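Local coordinates for toxin of toxin-antitoxin system (Rickettsia felis, PDB 3ZVK), which cleaves single-stranded RNA with the help of magnesium as the toxic half of a toxin-antitoxin pair and is held in complex with the antitoxin VapB2, at residues 4-15 against 60-71. The protein carries 1 engineered substitution. Sequence-based numbering, arbitrary orientation.
Sequences MLGTNICVYAIN and KLDIFLSRLEII. Engineered in segment 4-15: G6 (natural residue Asp).
The ring of F64 reaches from the helix that contains residues 60-64 to helix 7-15, where C10, A13 and I14 line one side of it. C10 SG lies at the ring edge, 3.5 Å from F64 CE2, a cysteine sulfur-aromatic contact, while the carbonyl O of C10 sits over the face. A13 CB approaches obliquely, 3.5 Å from F64 CE1, as does I14 CG1, 3.9 Å from F64 CG; the I14 side chain crosses the phenylalanine at about a right angle. With CG anti to the backbone N (chi1 -175°), F64 carries CZ far enough to touch L5 CD1 on the strand that leads into helix 7-15. L68 CD1 approaches L5 CD1, and M4 CE meets I71 CD1 at 4.0 Å, with H105 of helix 97-109 touching both M4 and I71. I14 also meets the turn before F64, its CD1 against L61 CD1 and its CG2 against K60 CB and CE. In the PIN-domain fold, strands 2-5 and 69-71 share one parallel sheet with strand 33-37 between them; helix 7-15, which follows strand 2-5, packs on the helix that leads through the type I turn 65-68 into strand 69-71. The lysine chain of K60 bends at chi3 (94°), and NZ donates a hydrogen bond to I14 O at 3.0 Å from 49° out of the carbonyl plane, not along a lone pair. Two waters accept from the same ammonium group and donate to N15, one to its backbone O and the other to OD1; N15 ND2 is bonded to Y76 O of a VapB antitoxin chain. G6, an engineered replacement of the natural Asp at a predicted magnesium site, is the N-cap of helix 7-15; its O accepts from C10 N.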
ATOM      1  N   MET A   4     -25.397  -4.441  17.751  1.00 41.05           N
ATOM      2  CA  MET A   4     -24.926  -5.472  16.825  1.00 38.90           C
ATOM      3  C   MET A   4     -25.922  -6.622  16.857  1.00 46.08           C
ATOM      4  O   MET A   4     -26.293  -7.086  17.948  1.00 48.06           O
ATOM      5  CB  MET A   4     -23.511  -5.946  17.189  1.00 40.72           C
ATOM      6  CG  MET A   4     -22.492  -4.844  17.128  1.00 44.49           C
ATOM      7  SD  MET A   4     -20.778  -5.355  17.266  1.00 49.43           S
ATOM      8  CE  MET A   4     -20.477  -5.857  15.590  1.00 44.13           C
ATOM      9  N   LEU A   5     -26.417  -7.046  15.685  1.00 41.49           N
ATOM     10  CA  LEU A   5     -27.386  -8.163  15.648  1.00 40.40           C
ATOM     11  C   LEU A   5     -26.665  -9.485  15.509  1.00 40.85           C
ATOM     12  O   LEU A   5     -25.679  -9.593  14.760  1.00 38.69           O
ATOM     13  CB  LEU A   5     -28.415  -8.019  14.499  1.00 39.38           C
ATOM     14  CG  LEU A   5     -28.997  -6.645  14.257  1.00 42.88           C
ATOM     15  CD1 LEU A   5     -29.739  -6.610  12.918  1.00 42.08           C
ATOM     16  CD2 LEU A   5     -29.882  -6.219  15.426  1.00 42.69           C
ATOM     17  N   GLY A   6     -27.141 -10.463  16.259  1.00 39.36           N
ATOM     18  CA  GLY A   6     -26.628 -11.833  16.238  1.00 39.93           C
ATOM     19  C   GLY A   6     -27.183 -12.572  15.036  1.00 44.72           C
ATOM     20  O   GLY A   6     -28.058 -12.059  14.329  1.00 45.00           O
ATOM     21  N   THR A   7     -26.676 -13.769  14.787  1.00 42.64           N
ATOM     22  CA  THR A   7     -27.049 -14.584  13.629  1.00 42.37           C
ATOM     23  C   THR A   7     -28.535 -14.950  13.644  1.00 47.43           C
ATOM     24  O   THR A   7     -29.199 -14.791  12.615  1.00 46.80           O
ATOM     25  CB  THR A   7     -26.112 -15.809  13.518  1.00 49.73           C
ATOM     26  OG1 THR A   7     -24.759 -15.337  13.534  1.00 49.50           O
ATOM     27  CG2 THR A   7     -26.352 -16.633  12.241  1.00 43.29           C
ATOM     28  N   ASN A   8     -29.043 -15.435  14.795  1.00 42.88           N
ATOM     29  CA  ASN A   8     -30.433 -15.837  14.990  1.00 43.15           C
ATOM     30  C   ASN A   8     -31.411 -14.718  14.691  1.00 48.77           C
ATOM     31  O   ASN A   8     -32.397 -14.977  14.014  1.00 50.00           O
ATOM     32  CB  ASN A   8     -30.669 -16.379  16.408  1.00 40.95           C
ATOM     33  CG  ASN A   8     -29.963 -17.640  16.835  1.00 54.41           C
ATOM     34  OD1 ASN A   8     -30.038 -17.996  18.006  1.00 48.24           O
ATOM     35  ND2 ASN A   8     -29.370 -18.426  15.945  1.00 54.25           N
ATOM     36  N   ILE A   9     -31.122 -13.474  15.134  1.00 44.73           N
ATOM     37  CA  ILE A   9     -31.942 -12.290  14.860  1.00 43.59           C
ATOM     38  C   ILE A   9     -32.011 -12.076  13.363  1.00 45.27           C
ATOM     39  O   ILE A   9     -33.108 -11.879  12.846  1.00 45.41           O
ATOM     40  CB  ILE A   9     -31.422 -11.023  15.620  1.00 45.72           C
ATOM     41  CG1 ILE A   9     -31.894 -11.032  17.096  1.00 47.40           C
ATOM     42  CG2 ILE A   9     -31.818  -9.718  14.931  1.00 45.36           C
ATOM     43  CD1 ILE A   9     -33.426 -10.774  17.382  1.00 39.40           C
ATOM     44  N   CYS A  10     -30.828 -12.163  12.672  1.00 39.65           N
ATOM     45  CA  CYS A  10     -30.686 -11.933  11.241  1.00 37.79           C
ATOM     46  C   CYS A  10     -31.439 -12.962  10.403  1.00 40.76           C
ATOM     47  O   CYS A  10     -32.178 -12.551   9.500  1.00 41.07           O
ATOM     48  CB  CYS A  10     -29.225 -11.807  10.841  1.00 37.89           C
ATOM     49  SG  CYS A  10     -28.420 -10.296  11.420  1.00 42.56           S
ATOM     50  N   VAL A  11     -31.268 -14.284  10.715  1.00 36.00           N
ATOM     51  CA  VAL A  11     -31.938 -15.414  10.068  1.00 36.84           C
ATOM     52  C   VAL A  11     -33.482 -15.312  10.219  1.00 46.67           C
ATOM     53  O   VAL A  11     -34.198 -15.437   9.223  1.00 47.60           O
ATOM     54  CB  VAL A  11     -31.375 -16.785  10.528  1.00 40.05           C
ATOM     55  CG1 VAL A  11     -32.207 -17.954   9.962  1.00 39.72           C
ATOM     56  CG2 VAL A  11     -29.916 -16.950  10.093  1.00 38.62           C
ATOM     57  N   TYR A  12     -33.973 -15.006  11.438  1.00 45.25           N
ATOM     58  CA  TYR A  12     -35.412 -14.819  11.707  1.00 45.86           C
ATOM     59  C   TYR A  12     -35.981 -13.626  10.971  1.00 48.45           C
ATOM     60  O   TYR A  12     -37.098 -13.714  10.480  1.00 50.26           O
ATOM     61  CB  TYR A  12     -35.712 -14.729  13.217  1.00 46.87           C
ATOM     62  CG  TYR A  12     -37.143 -15.062  13.559  1.00 47.58           C
ATOM     63  CD1 TYR A  12     -37.577 -16.388  13.626  1.00 50.21           C
ATOM     64  CD2 TYR A  12     -38.065 -14.057  13.837  1.00 46.87           C
ATOM     65  CE1 TYR A  12     -38.899 -16.702  13.944  1.00 49.63           C
ATOM     66  CE2 TYR A  12     -39.395 -14.356  14.119  1.00 48.75           C
ATOM     67  CZ  TYR A  12     -39.810 -15.681  14.165  1.00 60.15           C
ATOM     68  OH  TYR A  12     -41.119 -15.981  14.458  1.00 67.42           O
ATOM     69  N   ALA A  13     -35.211 -12.535  10.859  1.00 41.55           N
ATOM     70  CA  ALA A  13     -35.609 -11.327  10.143  1.00 40.18           C
ATOM     71  C   ALA A  13     -35.814 -11.614   8.648  1.00 44.77           C
ATOM     72  O   ALA A  13     -36.834 -11.221   8.083  1.00 44.05           O
ATOM     73  CB  ALA A  13     -34.557 -10.242  10.326  1.00 39.70           C
ATOM     74  N   ILE A  14     -34.854 -12.320   8.022  1.00 42.82           N
ATOM     75  CA  ILE A  14     -34.900 -12.689   6.599  1.00 42.14           C
ATOM     76  C   ILE A  14     -36.001 -13.702   6.315  1.00 46.79           C
ATOM     77  O   ILE A  14     -36.809 -13.492   5.415  1.00 47.93           O
ATOM     78  CB  ILE A  14     -33.499 -13.103   6.041  1.00 42.98           C
ATOM     79  CG1 ILE A  14     -32.480 -11.956   6.157  1.00 37.75           C
ATOM     80  CG2 ILE A  14     -33.581 -13.612   4.591  1.00 44.81           C
ATOM     81  CD1 ILE A  14     -31.037 -12.405   6.098  1.00 30.39           C
ATOM     82  N   ASN A  15     -36.057 -14.776   7.100  1.00 44.69           N
ATOM     83  CA  ASN A  15     -37.058 -15.807   6.911  1.00 45.18           C
ATOM     84  C   ASN A  15     -38.463 -15.411   7.288  1.00 51.66           C
ATOM     85  O   ASN A  15     -39.373 -15.612   6.483  1.00 53.02           O
ATOM     86  CB  ASN A  15     -36.656 -17.102   7.618  1.00 44.98           C
ATOM     87  CG  ASN A  15     -35.499 -17.833   6.988  1.00 53.15           C
ATOM     88  OD1 ASN A  15     -35.219 -17.711   5.788  1.00 48.88           O
ATOM     89  ND2 ASN A  15     -34.818 -18.629   7.782  1.00 35.31           N
ATOM     90  N   LYS A  60     -32.415 -11.293  -0.818  1.00 37.36           N
ATOM     91  CA  LYS A  60     -33.017 -10.992   0.481  1.00 37.27           C
ATOM     92  C   LYS A  60     -31.949 -10.541   1.477  1.00 38.54           C
ATOM     93  O   LYS A  60     -32.160  -9.556   2.173  1.00 39.18           O
ATOM     94  CB  LYS A  60     -33.762 -12.224   1.040  1.00 42.65           C
ATOM     95  CG  LYS A  60     -35.127 -12.481   0.444  1.00 43.28           C
ATOM     96  CD  LYS A  60     -35.664 -13.813   0.955  1.00 48.51           C
ATOM     97  CE  LYS A  60     -36.533 -13.631   2.179  1.00 59.34           C
ATOM     98  NZ  LYS A  60     -37.000 -14.920   2.728  1.00 67.19           N
ATOM     99  N   LEU A  61     -30.801 -11.236   1.519  1.00 34.06           N
ATOM    100  CA  LEU A  61     -29.670 -10.874   2.367  1.00 33.42           C
ATOM    101  C   LEU A  61     -29.140  -9.478   1.961  1.00 42.19           C
ATOM    102  O   LEU A  61     -28.927  -8.656   2.846  1.00 44.56           O
ATOM    103  CB  LEU A  61     -28.562 -11.961   2.285  1.00 33.22           C
ATOM    104  CG  LEU A  61     -27.212 -11.675   3.006  1.00 35.98           C
ATOM    105  CD1 LEU A  61     -27.429 -11.340   4.474  1.00 34.60           C
ATOM    106  CD2 LEU A  61     -26.227 -12.818   2.815  1.00 30.97           C
ATOM    107  N   ASP A  62     -28.976  -9.198   0.644  1.00 39.24           N
ATOM    108  CA  ASP A  62     -28.487  -7.903   0.135  1.00 40.29           C
ATOM    109  C   ASP A  62     -29.400  -6.742   0.579  1.00 47.72           C
ATOM    110  O   ASP A  62     -28.889  -5.700   0.993  1.00 48.29           O
ATOM    111  CB  ASP A  62     -28.332  -7.913  -1.402  1.00 41.75           C
ATOM    112  CG  ASP A  62     -27.297  -8.875  -1.979  1.00 49.14           C
ATOM    113  OD1 ASP A  62     -26.466  -9.399  -1.201  1.00 49.13           O
ATOM    114  OD2 ASP A  62     -27.313  -9.097  -3.225  1.00 50.71           O
ATOM    115  N   ILE A  63     -30.744  -6.950   0.537  1.00 44.06           N
ATOM    116  CA  ILE A  63     -31.772  -5.995   0.965  1.00 43.23           C
ATOM    117  C   ILE A  63     -31.672  -5.740   2.478  1.00 45.96           C
ATOM    118  O   ILE A  63     -31.735  -4.591   2.930  1.00 46.75           O
ATOM    119  CB  ILE A  63     -33.168  -6.486   0.522  1.00 46.63           C
ATOM    120  CG1 ILE A  63     -33.324  -6.290  -0.998  1.00 48.22           C
ATOM    121  CG2 ILE A  63     -34.275  -5.746   1.242  1.00 46.87           C
ATOM    122  CD1 ILE A  63     -34.363  -7.138  -1.626  1.00 50.70           C
ATOM    123  N   PHE A  64     -31.476  -6.809   3.242  1.00 39.60           N
ATOM    124  CA  PHE A  64     -31.339  -6.779   4.692  1.00 38.29           C
ATOM    125  C   PHE A  64     -30.124  -5.951   5.123  1.00 43.95           C
ATOM    126  O   PHE A  64     -30.233  -5.144   6.056  1.00 46.06           O
ATOM    127  CB  PHE A  64     -31.298  -8.228   5.255  1.00 39.19           C
ATOM    128  CG  PHE A  64     -31.272  -8.301   6.760  1.00 39.32           C
ATOM    129  CD1 PHE A  64     -32.377  -7.941   7.508  1.00 40.62           C
ATOM    130  CD2 PHE A  64     -30.113  -8.643   7.430  1.00 41.08           C
ATOM    131  CE1 PHE A  64     -32.315  -7.915   8.906  1.00 41.99           C
ATOM    132  CE2 PHE A  64     -30.069  -8.661   8.825  1.00 43.03           C
ATOM    133  CZ  PHE A  64     -31.164  -8.281   9.553  1.00 40.70           C
ATOM    134  N   LEU A  65     -29.002  -6.087   4.392  1.00 38.25           N
ATOM    135  CA  LEU A  65     -27.741  -5.398   4.674  1.00 37.03           C
ATOM    136  C   LEU A  65     -27.727  -3.932   4.279  1.00 39.71           C
ATOM    137  O   LEU A  65     -26.895  -3.182   4.802  1.00 39.55           O
ATOM    138  CB  LEU A  65     -26.549  -6.112   3.984  1.00 36.96           C
ATOM    139  CG  LEU A  65     -26.285  -7.581   4.288  1.00 40.77           C
ATOM    140  CD1 LEU A  65     -25.259  -8.157   3.332  1.00 39.87           C
ATOM    141  CD2 LEU A  65     -25.866  -7.788   5.720  1.00 43.91           C
ATOM    142  N   SER A  66     -28.630  -3.514   3.363  1.00 34.99           N
ATOM    143  CA  SER A  66     -28.711  -2.133   2.894  1.00 34.21           C
ATOM    144  C   SER A  66     -28.767  -1.043   3.967  1.00 41.68           C
ATOM    145  O   SER A  66     -28.211   0.034   3.722  1.00 42.52           O
ATOM    146  CB  SER A  66     -29.812  -1.957   1.856  1.00 35.11           C
ATOM    147  OG  SER A  66     -31.092  -2.079   2.429  1.00 38.83           O
ATOM    148  N   ARG A  67     -29.413  -1.284   5.147  1.00 38.34           N
ATOM    149  CA  ARG A  67     -29.482  -0.241   6.191  1.00 37.13           C
ATOM    150  C   ARG A  67     -28.637  -0.564   7.444  1.00 42.01           C
ATOM    151  O   ARG A  67     -28.703   0.159   8.436  1.00 41.98           O
ATOM    152  CB  ARG A  67     -30.924   0.165   6.503  1.00 32.59           C
ATOM    153  CG  ARG A  67     -31.704   0.551   5.257  1.00 41.17           C
ATOM    154  CD  ARG A  67     -33.043   1.223   5.525  1.00 47.88           C
ATOM    155  NE  ARG A  67     -32.927   2.525   6.199  1.00 45.54           N
ATOM    156  CZ  ARG A  67     -32.530   3.647   5.611  1.00 51.36           C
ATOM    157  NH1 ARG A  67     -32.198   3.650   4.331  1.00 43.36           N
ATOM    158  NH2 ARG A  67     -32.450   4.771   6.301  1.00 49.53           N
ATOM    159  N   LEU A  68     -27.735  -1.560   7.309  1.00 38.72           N
ATOM    160  CA  LEU A  68     -26.793  -2.110   8.308  1.00 39.67           C
ATOM    161  C   LEU A  68     -25.358  -1.657   8.027  1.00 39.85           C
ATOM    162  O   LEU A  68     -25.028  -1.443   6.900  1.00 36.56           O
ATOM    163  CB  LEU A  68     -26.776  -3.701   8.181  1.00 39.64           C
ATOM    164  CG  LEU A  68     -27.322  -4.523   9.346  1.00 43.81           C
ATOM    165  CD1 LEU A  68     -28.272  -3.759  10.102  1.00 52.08           C
ATOM    166  CD2 LEU A  68     -28.061  -5.719   8.884  1.00 41.97           C
ATOM    167  N   GLU A  69     -24.495  -1.624   9.045  1.00 37.40           N
ATOM    168  CA  GLU A  69     -23.070  -1.402   8.921  1.00 35.98           C
ATOM    169  C   GLU A  69     -22.422  -2.779   9.180  1.00 38.22           C
ATOM    170  O   GLU A  69     -22.738  -3.431  10.174  1.00 38.33           O
ATOM    171  CB  GLU A  69     -22.602  -0.396   9.972  1.00 38.89           C
ATOM    172  CG  GLU A  69     -21.132   0.005   9.829  1.00 55.44           C
ATOM    173  CD  GLU A  69     -20.677   1.146  10.729  1.00 91.59           C
ATOM    174  OE1 GLU A  69     -21.429   2.139  10.864  1.00 93.01           O
ATOM    175  OE2 GLU A  69     -19.556   1.057  11.281  1.00 90.04           O
ATOM    176  N   ILE A  70     -21.573  -3.256   8.264  1.00 34.32           N
ATOM    177  CA  ILE A  70     -20.845  -4.529   8.443  1.00 33.21           C
ATOM    178  C   ILE A  70     -19.496  -4.184   9.088  1.00 37.21           C
ATOM    179  O   ILE A  70     -18.713  -3.435   8.506  1.00 36.69           O
ATOM    180  CB  ILE A  70     -20.714  -5.341   7.127  1.00 34.73           C
ATOM    181  CG1 ILE A  70     -22.101  -5.500   6.459  1.00 34.52           C
ATOM    182  CG2 ILE A  70     -20.058  -6.716   7.403  1.00 30.55           C
ATOM    183  CD1 ILE A  70     -22.027  -5.536   4.978  1.00 43.33           C
ATOM    184  N   ILE A  71     -19.279  -4.638  10.327  1.00 34.91           N
ATOM    185  CA  ILE A  71     -18.058  -4.325  11.067  1.00 36.81           C
ATOM    186  C   ILE A  71     -17.100  -5.495  10.979  1.00 42.52           C
ATOM    187  O   ILE A  71     -17.467  -6.610  11.331  1.00 42.99           O
ATOM    188  CB  ILE A  71     -18.329  -3.878  12.540  1.00 40.70           C
ATOM    189  CG1 ILE A  71     -19.339  -2.692  12.606  1.00 40.68           C
ATOM    190  CG2 ILE A  71     -17.005  -3.534  13.274  1.00 42.18           C
ATOM    191  CD1 ILE A  71     -19.755  -2.271  14.012  1.00 42.77           C
TER
HETATM  192  O   HOH W   1     -39.808 -15.508   4.031  1.00 54.70           O
HETATM  193  O   HOH W   2     -35.387 -17.097   3.237  1.00 55.65           O